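Local coordinates for transcriptional regulator fur family (PDB 7DH8), which regulates transcription of zinc-uptake genes as a zinc-activated, DNA-binding repressor of the Fur family, at the interface of chains A and B. Residues are numbered along the deposited sequence; one frame, centred on the assembly and turned at random. Chains: chain A/B, Transcriptional regulator fur family.

Contact 1: the interface of chains A and B. Residues chain A 144-145, 148, 150; chain B 121, 132.
B:Leu121, from strand 119-123, reaches into the end of helix 135-146 of chain A and the turn that follows it, at the dimer interface of this Fur-family regulator. At its root, CB lies over the centre of the A:Phe150 ring, 3.8 Å from the centroid in a CH-pi contact, while the two side chains run past each other in opposite directions. With CG anti to its own carbonyl carbon (chi1 -51°), the branch is carried on past the ring to the residues nearer the helix. There the methyls part. B:Leu121 CD1 meets A:Leu148 CD1 at 3.8 Å, the two side chains crossing at about a right angle, and also touches A:Phe150 CB at 3.9 Å. B:Leu121 CD2 turns to the helix and rests against A:Ala145 CB at 3.7 Å, a small side chain that lets the leucine approach the backbone. Next to it, B:Leu132 meets A:Leu148 tip to tip, its CD2 lying 3.6 Å from A:Leu148 CD1, so this one methyl of A:Leu148 touches B:Leu121 and B:Leu132 alike. The other methyl of B:Leu132 packs on A:Arg144, whose chain bends at chi2 and chi3, the two side chains sliding past each other in opposite directions. Among these residues no polar pair bonds across the contact: B:Leu132 CD1 sits above the guanidinium plane, offset toward the rim, 3.9 Å from A:Arg144 NH2.

Contact 2: the interface of chains A and B. Residues chain A 121-123, 159-163; chain B 145, 148, 150.
B:Phe150 inserts its ring between two segments of chain A, strand 119-123 and the stretch from A:His160 to A:Cys163, in the dimerisation region of this Fur-family protein. Both segments supply cysteines, A:Cys123 and A:Cys163, to the four-cysteine zinc site that also uses A:Cys126 and A:Cys166. The ring stands out from its backbone with CG anti to the backbone N (chi1 -172°). A:Leu121 CB covers the centre of one face, while on the opposite side A:Cys163 CA comes to 3.5 Å from B:Phe150 CD2, near the rim. Past the CE1 edge, also on the side away from A:Leu121, A:Gly161 CA lies 3.9 Å from B:Phe150 CE1. Backbone polar atoms complete the surroundings. The carbonyl oxygen of A:Leu162 lies above the face opposite A:Leu121, offset toward the rim and 3.6 Å from B:Phe150 CG. At the ring edge, in its plane, are A:Ile122 O, 3.4 Å from B:Phe150 CZ, and the backbone N of A:Cys123. These are contacts with carbon, and no hydrogen bond joins the chains here. Within chain A, A:Cys163 N donates a nearly straight bond to the zinc-site sulfur A:Cys123 SG (3.3 Å, 171° at H), tying together the two segments that flank the ring.

Contact 3: the interface of chains A and B. Residues chain A 119, 121, 132-134; chain B 141, 144, 148.
The guanidinium of B:Arg144 has A:Leu132 CD1 above one face, offset toward the rim, and polar partners at its edge. In its plane lie the carboxylate carbon of A:Asp134 and an ordered water. This is a salt-bridged, apolar-flanked part of the two-fold dimer interface, where helix 135-146 of chain B meets the residues after strand 129-131 of chain A. B:Arg144 NH1 donates to A:Asp134 OD2 at 2.8 Å (148° at H), a hydrogen bond that is also a salt bridge. The oxygen lies almost in the guanidinium plane, yet NH1 meets it from above the carboxylate plane, and the two flat groups are turned 38° against each other. B:Arg144 NH2 is hydrogen-bonded to water 1 (2.7 Å), which in turn lies 2.8 Å from the backbone N of A:Glu133. One arginine thus links to two consecutive residues of the partner. Bends at chi2 and chi3 (both -54°) fold its chain back so that the aliphatic part also flanks A:Asp134 OD2. The carboxylate of A:Glu133 makes no direct contact with the arginine, but its opposite charge may add to the attraction. A:Leu132 extends its other methyl, CD2, toward the tip of B:Leu148. At the other end, A:Pro119 and B:Leu141 cross at about a right angle, with A:Pro119 CG 3.7 Å from B:Leu141 CD2.

Contact 1: the interface of chains A and B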
ATOM      1  N   ARG A 144     -17.063  -6.718   2.868  1.00 31.72           N
ATOM      2  CA  ARG A 144     -16.239  -7.901   3.083  1.00 36.06           C
ATOM      3  C   ARG A 144     -15.661  -7.895   4.487  1.00 33.96           C
ATOM      4  O   ARG A 144     -15.678  -8.912   5.189  1.00 32.99           O
ATOM      5  CB  ARG A 144     -15.105  -7.953   2.054  1.00 27.58           C
ATOM      6  CG  ARG A 144     -15.489  -8.312   0.576  1.00 33.49           C
ATOM      7  CD  ARG A 144     -16.293  -9.647   0.505  1.00 34.08           C
ATOM      8  NE  ARG A 144     -15.606 -10.781   1.170  1.00 32.09           N
ATOM      9  CZ  ARG A 144     -14.616 -11.442   0.572  1.00 30.39           C
ATOM     10  NH1 ARG A 144     -14.243 -11.084  -0.672  1.00 28.70           N
ATOM     11  NH2 ARG A 144     -14.037 -12.454   1.179  1.00 35.90           N
ATOM     12  N   ALA A 145     -15.116  -6.740   4.897  1.00 33.74           N
ATOM     13  CA  ALA A 145     -14.516  -6.607   6.223  1.00 36.27           C
ATOM     14  C   ALA A 145     -15.544  -6.838   7.319  1.00 37.63           C
ATOM     15  O   ALA A 145     -15.310  -7.615   8.244  1.00 33.13           O
ATOM     16  CB  ALA A 145     -13.862  -5.222   6.367  1.00 26.35           C
ATOM     17  N   LEU A 148     -16.668 -10.331   8.362  1.00 36.62           N
ATOM     18  CA  LEU A 148     -15.754 -11.061   9.237  1.00 37.94           C
ATOM     19  C   LEU A 148     -15.543 -10.380  10.572  1.00 36.24           C
ATOM     20  O   LEU A 148     -14.574 -10.698  11.275  1.00 38.23           O
ATOM     21  CB  LEU A 148     -14.386 -11.228   8.562  1.00 38.29           C
ATOM     22  CG  LEU A 148     -14.449 -11.934   7.221  1.00 45.02           C
ATOM     23  CD1 LEU A 148     -13.161 -11.702   6.455  1.00 39.43           C
ATOM     24  CD2 LEU A 148     -14.718 -13.408   7.511  1.00 54.15           C
ATOM     25  N   PHE A 150     -14.425  -7.464  11.184  1.00 32.66           N
ATOM     26  CA  PHE A 150     -13.409  -6.412  11.139  1.00 29.51           C
ATOM     27  C   PHE A 150     -14.084  -5.050  10.966  1.00 33.44           C
ATOM     28  O   PHE A 150     -14.982  -4.898  10.142  1.00 34.80           O
ATOM     29  CB  PHE A 150     -12.454  -6.735   9.995  1.00 27.96           C
ATOM     30  CG  PHE A 150     -11.219  -5.852   9.910  1.00 26.72           C
ATOM     31  CD1 PHE A 150     -11.243  -4.658   9.190  1.00 25.92           C
ATOM     32  CD2 PHE A 150     -10.040  -6.271  10.474  1.00 26.48           C
ATOM     33  CE1 PHE A 150     -10.066  -3.879   9.085  1.00 33.79           C
ATOM     34  CE2 PHE A 150      -8.882  -5.495  10.371  1.00 27.09           C
ATOM     35  CZ  PHE A 150      -8.915  -4.318   9.656  1.00 29.68           C
TER
ATOM     36  N   LEU B 121      -7.105  -7.523   5.253  1.00 22.11           N
ATOM     37  CA  LEU B 121      -7.581  -6.752   6.391  1.00 24.73           C
ATOM     38  C   LEU B 121      -6.431  -6.684   7.385  1.00 27.74           C
ATOM     39  O   LEU B 121      -5.975  -7.720   7.866  1.00 29.40           O
ATOM     40  CB  LEU B 121      -8.790  -7.421   7.054  1.00 18.70           C
ATOM     41  CG  LEU B 121      -9.954  -7.825   6.121  1.00 22.18           C
ATOM     42  CD1 LEU B 121     -11.005  -8.589   6.858  1.00 30.40           C
ATOM     43  CD2 LEU B 121     -10.498  -6.559   5.408  1.00 32.81           C
ATOM     44  N   LEU B 132      -7.929 -12.126   1.963  1.00 31.22           N
ATOM     45  CA  LEU B 132      -9.187 -12.522   1.350  1.00 34.48           C
ATOM     46  C   LEU B 132      -8.935 -12.881  -0.114  1.00 40.00           C
ATOM     47  O   LEU B 132      -7.810 -12.823  -0.625  1.00 42.06           O
ATOM     48  CB  LEU B 132     -10.219 -11.387   1.487  1.00 34.59           C
ATOM     49  CG  LEU B 132     -10.455 -10.832   2.907  1.00 42.95           C
ATOM     50  CD1 LEU B 132     -11.635  -9.866   2.910  1.00 43.33           C
ATOM     51  CD2 LEU B 132     -10.725 -11.987   3.885  1.00 51.15           C
TER

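Contact 2: the interface of chains A and B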
ATOM      1  N   LEU A 121      -4.039   4.877  -9.724  1.00 22.11           N
ATOM      2  CA  LEU A 121      -3.294   4.171 -10.754  1.00 24.73           C
ATOM      3  C   LEU A 121      -1.873   4.713 -10.717  1.00 27.74           C
ATOM      4  O   LEU A 121      -1.666   5.906 -10.932  1.00 29.40           O
ATOM      5  CB  LEU A 121      -3.895   4.410 -12.144  1.00 18.70           C
ATOM      6  CG  LEU A 121      -5.416   4.177 -12.288  1.00 22.18           C
ATOM      7  CD1 LEU A 121      -5.904   4.575 -13.643  1.00 30.40           C
ATOM      8  CD2 LEU A 121      -5.742   2.705 -11.924  1.00 32.81           C
ATOM      9  N   ILE A 122      -0.900   3.865 -10.444  1.00 28.41           N
ATOM     10  CA  ILE A 122       0.474   4.320 -10.284  1.00 26.02           C
ATOM     11  C   ILE A 122       1.312   3.614 -11.323  1.00 22.77           C
ATOM     12  O   ILE A 122       1.378   2.392 -11.342  1.00 24.41           O
ATOM     13  CB  ILE A 122       0.997   4.068  -8.857  1.00 27.59           C
ATOM     14  CG1 ILE A 122       0.112   4.765  -7.843  1.00 24.40           C
ATOM     15  CG2 ILE A 122       2.465   4.636  -8.678  1.00 28.13           C
ATOM     16  CD1 ILE A 122       0.481   4.301  -6.339  1.00 24.29           C
ATOM     17  N   CYS A 123       1.904   4.379 -12.254  1.00 23.17           N
ATOM     18  CA  CYS A 123       2.630   3.738 -13.328  1.00 26.76           C
ATOM     19  C   CYS A 123       3.935   3.221 -12.748  1.00 31.34           C
ATOM     20  O   CYS A 123       4.646   3.964 -12.078  1.00 27.86           O
ATOM     21  CB  CYS A 123       2.901   4.716 -14.478  1.00 29.39           C
ATOM     22  SG  CYS A 123       3.864   3.999 -15.791  1.00 29.73           S
ATOM     23  N   VAL A 159      -3.311   0.678  -7.814  1.00 26.44           N
ATOM     24  CA  VAL A 159      -3.237  -0.229  -8.951  1.00 26.34           C
ATOM     25  C   VAL A 159      -1.912   0.015  -9.645  1.00 29.47           C
ATOM     26  O   VAL A 159      -1.624   1.158 -10.045  1.00 26.46           O
ATOM     27  CB  VAL A 159      -4.438  -0.018  -9.884  1.00 23.14           C
ATOM     28  CG1 VAL A 159      -4.323  -0.914 -11.112  1.00 22.56           C
ATOM     29  CG2 VAL A 159      -5.732  -0.316  -9.108  1.00 32.85           C
ATOM     30  N   HIS A 160      -1.133  -1.057  -9.850  1.00 28.62           N
ATOM     31  CA  HIS A 160       0.145  -0.954 -10.549  1.00 30.76           C
ATOM     32  C   HIS A 160       0.060  -1.450 -11.990  1.00 30.30           C
ATOM     33  O   HIS A 160      -0.861  -2.170 -12.387  1.00 31.74           O
ATOM     34  CB  HIS A 160       1.236  -1.741  -9.822  1.00 30.01           C
ATOM     35  CG  HIS A 160       1.237  -1.507  -8.345  1.00 35.59           C
ATOM     36  ND1 HIS A 160       1.842  -0.404  -7.758  1.00 35.86           N
ATOM     37  CD2 HIS A 160       0.712  -2.248  -7.329  1.00 30.79           C
ATOM     38  CE1 HIS A 160       1.679  -0.474  -6.440  1.00 32.06           C
ATOM     39  NE2 HIS A 160       0.976  -1.569  -6.160  1.00 34.56           N
ATOM     40  N   GLY A 161       1.067  -1.076 -12.762  1.00 27.35           N
ATOM     41  CA  GLY A 161       1.108  -1.392 -14.186  1.00 30.10           C
ATOM     42  C   GLY A 161       1.723  -0.210 -14.920  1.00 30.20           C
ATOM     43  O   GLY A 161       2.554   0.549 -14.356  1.00 29.29           O
ATOM     44  N   LEU A 162       1.267   0.008 -16.156  1.00 28.15           N
ATOM     45  CA  LEU A 162       1.839   1.036 -17.024  1.00 34.43           C
ATOM     46  C   LEU A 162       0.765   2.016 -17.472  1.00 34.61           C
ATOM     47  O   LEU A 162      -0.318   1.599 -17.922  1.00 26.91           O
ATOM     48  CB  LEU A 162       2.476   0.411 -18.256  1.00 31.62           C
ATOM     49  CG  LEU A 162       3.690  -0.505 -17.966  1.00 33.81           C
ATOM     50  CD1 LEU A 162       4.186  -1.209 -19.251  1.00 35.78           C
ATOM     51  CD2 LEU A 162       4.822   0.239 -17.228  1.00 34.33           C
ATOM     52  N   CYS A 163       1.079   3.310 -17.394  1.00 32.05           N
ATOM     53  CA  CYS A 163       0.138   4.276 -17.941  1.00 31.16           C
ATOM     54  C   CYS A 163       0.114   4.186 -19.477  1.00 29.24           C
ATOM     55  O   CYS A 163       0.909   3.470 -20.094  1.00 35.48           O
ATOM     56  CB  CYS A 163       0.493   5.671 -17.470  1.00 27.19           C
ATOM     57  SG  CYS A 163       2.020   6.323 -18.421  1.00 32.31           S
TER
ATOM     58  N   ALA B 145      -9.119   0.989 -14.621  1.00 33.74           N
ATOM     59  CA  ALA B 145      -7.807   1.308 -15.180  1.00 36.27           C
ATOM     60  C   ALA B 145      -7.836   1.289 -16.700  1.00 37.63           C
ATOM     61  O   ALA B 145      -7.379   2.230 -17.347  1.00 33.13           O
ATOM     62  CB  ALA B 145      -6.752   0.329 -14.638  1.00 26.35           C
ATOM     63  N   LEU B 148      -9.234   4.184 -18.754  1.00 36.62           N
ATOM     64  CA  LEU B 148      -8.353   5.340 -18.910  1.00 37.94           C
ATOM     65  C   LEU B 148      -7.072   5.012 -19.646  1.00 36.24           C
ATOM     66  O   LEU B 148      -6.110   5.789 -19.574  1.00 38.23           O
ATOM     67  CB  LEU B 148      -7.984   5.919 -17.537  1.00 38.29           C
ATOM     68  CG  LEU B 148      -9.184   6.325 -16.703  1.00 45.02           C
ATOM     69  CD1 LEU B 148      -8.770   6.497 -15.254  1.00 39.43           C
ATOM     70  CD2 LEU B 148      -9.740   7.603 -17.324  1.00 54.15           C
ATOM     71  N   PHE B 150      -4.813   2.898 -18.903  1.00 32.66           N
ATOM     72  CA  PHE B 150      -3.779   2.333 -18.035  1.00 29.51           C
ATOM     73  C   PHE B 150      -3.796   0.806 -18.140  1.00 33.44           C
ATOM     74  O   PHE B 150      -4.858   0.189 -18.102  1.00 34.80           O
ATOM     75  CB  PHE B 150      -4.045   2.819 -16.615  1.00 27.96           C
ATOM     76  CG  PHE B 150      -2.962   2.486 -15.600  1.00 26.72           C
ATOM     77  CD1 PHE B 150      -2.987   1.281 -14.899  1.00 25.92           C
ATOM     78  CD2 PHE B 150      -1.996   3.414 -15.304  1.00 26.48           C
ATOM     79  CE1 PHE B 150      -1.996   1.016 -13.925  1.00 33.79           C
ATOM     80  CE2 PHE B 150      -1.017   3.146 -14.343  1.00 27.09           C
ATOM     81  CZ  PHE B 150      -1.050   1.953 -13.654  1.00 29.68           C
TER

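Contact 3: the interface of chains A and B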
ATOM      1  N   PRO A 119      -9.019   4.676  -5.102  1.00 32.32           N
ATOM      2  CA  PRO A 119      -7.946   4.053  -5.878  1.00 32.68           C
ATOM      3  C   PRO A 119      -7.046   5.095  -6.524  1.00 27.85           C
ATOM      4  O   PRO A 119      -7.480   6.174  -6.950  1.00 30.09           O
ATOM      5  CB  PRO A 119      -8.708   3.265  -6.965  1.00 34.16           C
ATOM      6  CG  PRO A 119     -10.163   3.175  -6.427  1.00 37.72           C
ATOM      7  CD  PRO A 119     -10.341   4.462  -5.704  1.00 35.96           C
ATOM      8  N   LEU A 121      -4.039   4.877  -9.724  1.00 22.11           N
ATOM      9  CA  LEU A 121      -3.294   4.171 -10.754  1.00 24.73           C
ATOM     10  C   LEU A 121      -1.873   4.713 -10.717  1.00 27.74           C
ATOM     11  O   LEU A 121      -1.666   5.906 -10.932  1.00 29.40           O
ATOM     12  CB  LEU A 121      -3.895   4.410 -12.144  1.00 18.70           C
ATOM     13  CG  LEU A 121      -5.416   4.177 -12.288  1.00 22.18           C
ATOM     14  CD1 LEU A 121      -5.904   4.575 -13.643  1.00 30.40           C
ATOM     15  CD2 LEU A 121      -5.742   2.705 -11.924  1.00 32.81           C
ATOM     16  N   LEU A 132      -8.533   8.219  -8.568  1.00 31.22           N
ATOM     17  CA  LEU A 132      -9.900   7.992  -9.008  1.00 34.48           C
ATOM     18  C   LEU A 132     -10.843   8.186  -7.821  1.00 40.00           C
ATOM     19  O   LEU A 132     -10.434   8.493  -6.694  1.00 42.06           O
ATOM     20  CB  LEU A 132     -10.031   6.581  -9.611  1.00 34.59           C
ATOM     21  CG  LEU A 132      -9.030   6.208 -10.725  1.00 42.95           C
ATOM     22  CD1 LEU A 132      -9.409   4.871 -11.353  1.00 43.33           C
ATOM     23  CD2 LEU A 132      -9.009   7.303 -11.803  1.00 51.15           C
ATOM     24  N   GLU A 133     -12.121   8.010  -8.074  1.00 39.87           N
ATOM     25  CA  GLU A 133     -13.109   7.814  -7.009  1.00 38.17           C
ATOM     26  C   GLU A 133     -14.122   6.714  -7.292  1.00 36.14           C
ATOM     27  O   GLU A 133     -14.911   6.849  -8.234  1.00 31.48           O
ATOM     28  CB  GLU A 133     -14.003   9.043  -6.839  1.00 42.16           C
ATOM     29  CG  GLU A 133     -15.026   8.945  -5.680  1.00 47.42           C
ATOM     30  CD  GLU A 133     -16.362   8.324  -6.140  1.00 58.87           C
ATOM     31  OE1 GLU A 133     -16.483   8.046  -7.372  1.00 61.87           O
ATOM     32  OE2 GLU A 133     -17.309   8.161  -5.299  1.00 53.86           O
ATOM     33  N   ASP A 134     -14.076   5.608  -6.514  1.00 37.34           N
ATOM     34  CA  ASP A 134     -15.020   4.483  -6.709  1.00 39.71           C
ATOM     35  C   ASP A 134     -15.646   4.245  -5.332  1.00 37.36           C
ATOM     36  O   ASP A 134     -14.948   3.839  -4.402  1.00 34.93           O
ATOM     37  CB  ASP A 134     -14.179   3.339  -7.238  1.00 37.01           C
ATOM     38  CG  ASP A 134     -15.025   2.335  -8.032  1.00 40.90           C
ATOM     39  OD1 ASP A 134     -16.059   1.860  -7.505  1.00 37.83           O
ATOM     40  OD2 ASP A 134     -14.687   2.075  -9.220  1.00 39.75           O
TER
ATOM     41  N   LEU B 141     -11.513  -2.820 -10.526  1.00 31.03           N
ATOM     42  CA  LEU B 141     -10.399  -1.884 -10.603  1.00 29.22           C
ATOM     43  C   LEU B 141      -9.604  -2.054 -11.884  1.00 30.58           C
ATOM     44  O   LEU B 141      -9.084  -1.064 -12.428  1.00 30.14           O
ATOM     45  CB  LEU B 141      -9.486  -2.064  -9.381  1.00 26.62           C
ATOM     46  CG  LEU B 141     -10.006  -1.515  -8.051  1.00 37.90           C
ATOM     47  CD1 LEU B 141      -8.938  -1.822  -6.883  1.00 33.96           C
ATOM     48  CD2 LEU B 141     -10.295  -0.035  -8.174  1.00 31.69           C
ATOM     49  N   ARG B 144     -11.700  -0.109 -14.408  1.00 31.72           N
ATOM     50  CA  ARG B 144     -11.490   1.320 -14.208  1.00 36.06           C
ATOM     51  C   ARG B 144     -10.190   1.759 -14.859  1.00 33.96           C
ATOM     52  O   ARG B 144     -10.135   2.786 -15.546  1.00 32.99           O
ATOM     53  CB  ARG B 144     -11.459   1.648 -12.712  1.00 27.58           C
ATOM     54  CG  ARG B 144     -12.821   1.593 -11.934  1.00 33.49           C
ATOM     55  CD  ARG B 144     -13.905   2.480 -12.621  1.00 34.08           C
ATOM     56  NE  ARG B 144     -13.467   3.881 -12.834  1.00 32.09           N
ATOM     57  CZ  ARG B 144     -13.483   4.773 -11.846  1.00 30.39           C
ATOM     58  NH1 ARG B 144     -13.923   4.399 -10.628  1.00 28.70           N
ATOM     59  NH2 ARG B 144     -13.104   6.012 -12.069  1.00 35.90           N
ATOM     60  N   LEU B 148      -9.234   4.184 -18.754  1.00 36.62           N
ATOM     61  CA  LEU B 148      -8.353   5.340 -18.910  1.00 37.94           C
ATOM     62  C   LEU B 148      -7.072   5.012 -19.646  1.00 36.24           C
ATOM     63  O   LEU B 148      -6.110   5.789 -19.574  1.00 38.23           O
ATOM     64  CB  LEU B 148      -7.984   5.919 -17.537  1.00 38.29           C
ATOM     65  CG  LEU B 148      -9.184   6.325 -16.703  1.00 45.02           C
ATOM     66  CD1 LEU B 148      -8.770   6.497 -15.254  1.00 39.43           C
ATOM     67  CD2 LEU B 148      -9.740   7.603 -17.324  1.00 54.15           C
TER
HETATM   68  O   HOH W   1     -12.953   8.378 -10.757  1.00 38.75           O

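Contacts 2 and 3 are neighbours, about 9 Å apart between the centres of their C-alpha atoms, and they share A:Leu121 and B:Leu148. Contact 1 lies about 25 Å from contact 2 and 21 Å from contact 3, and it repeats much of both with the chains exchanged, as the two-fold symmetry requires. Each subunit therefore offers strand 119-123, the residues after strand 129-131 and, around the partner's phenylalanine, the stretch 159-163 to the partner's helix 135-146 and the turn beyond it. Contact 2 brings this interface up against a zinc-binding site, so zinc binding there could help shape the pocket that receives that phenylalanine.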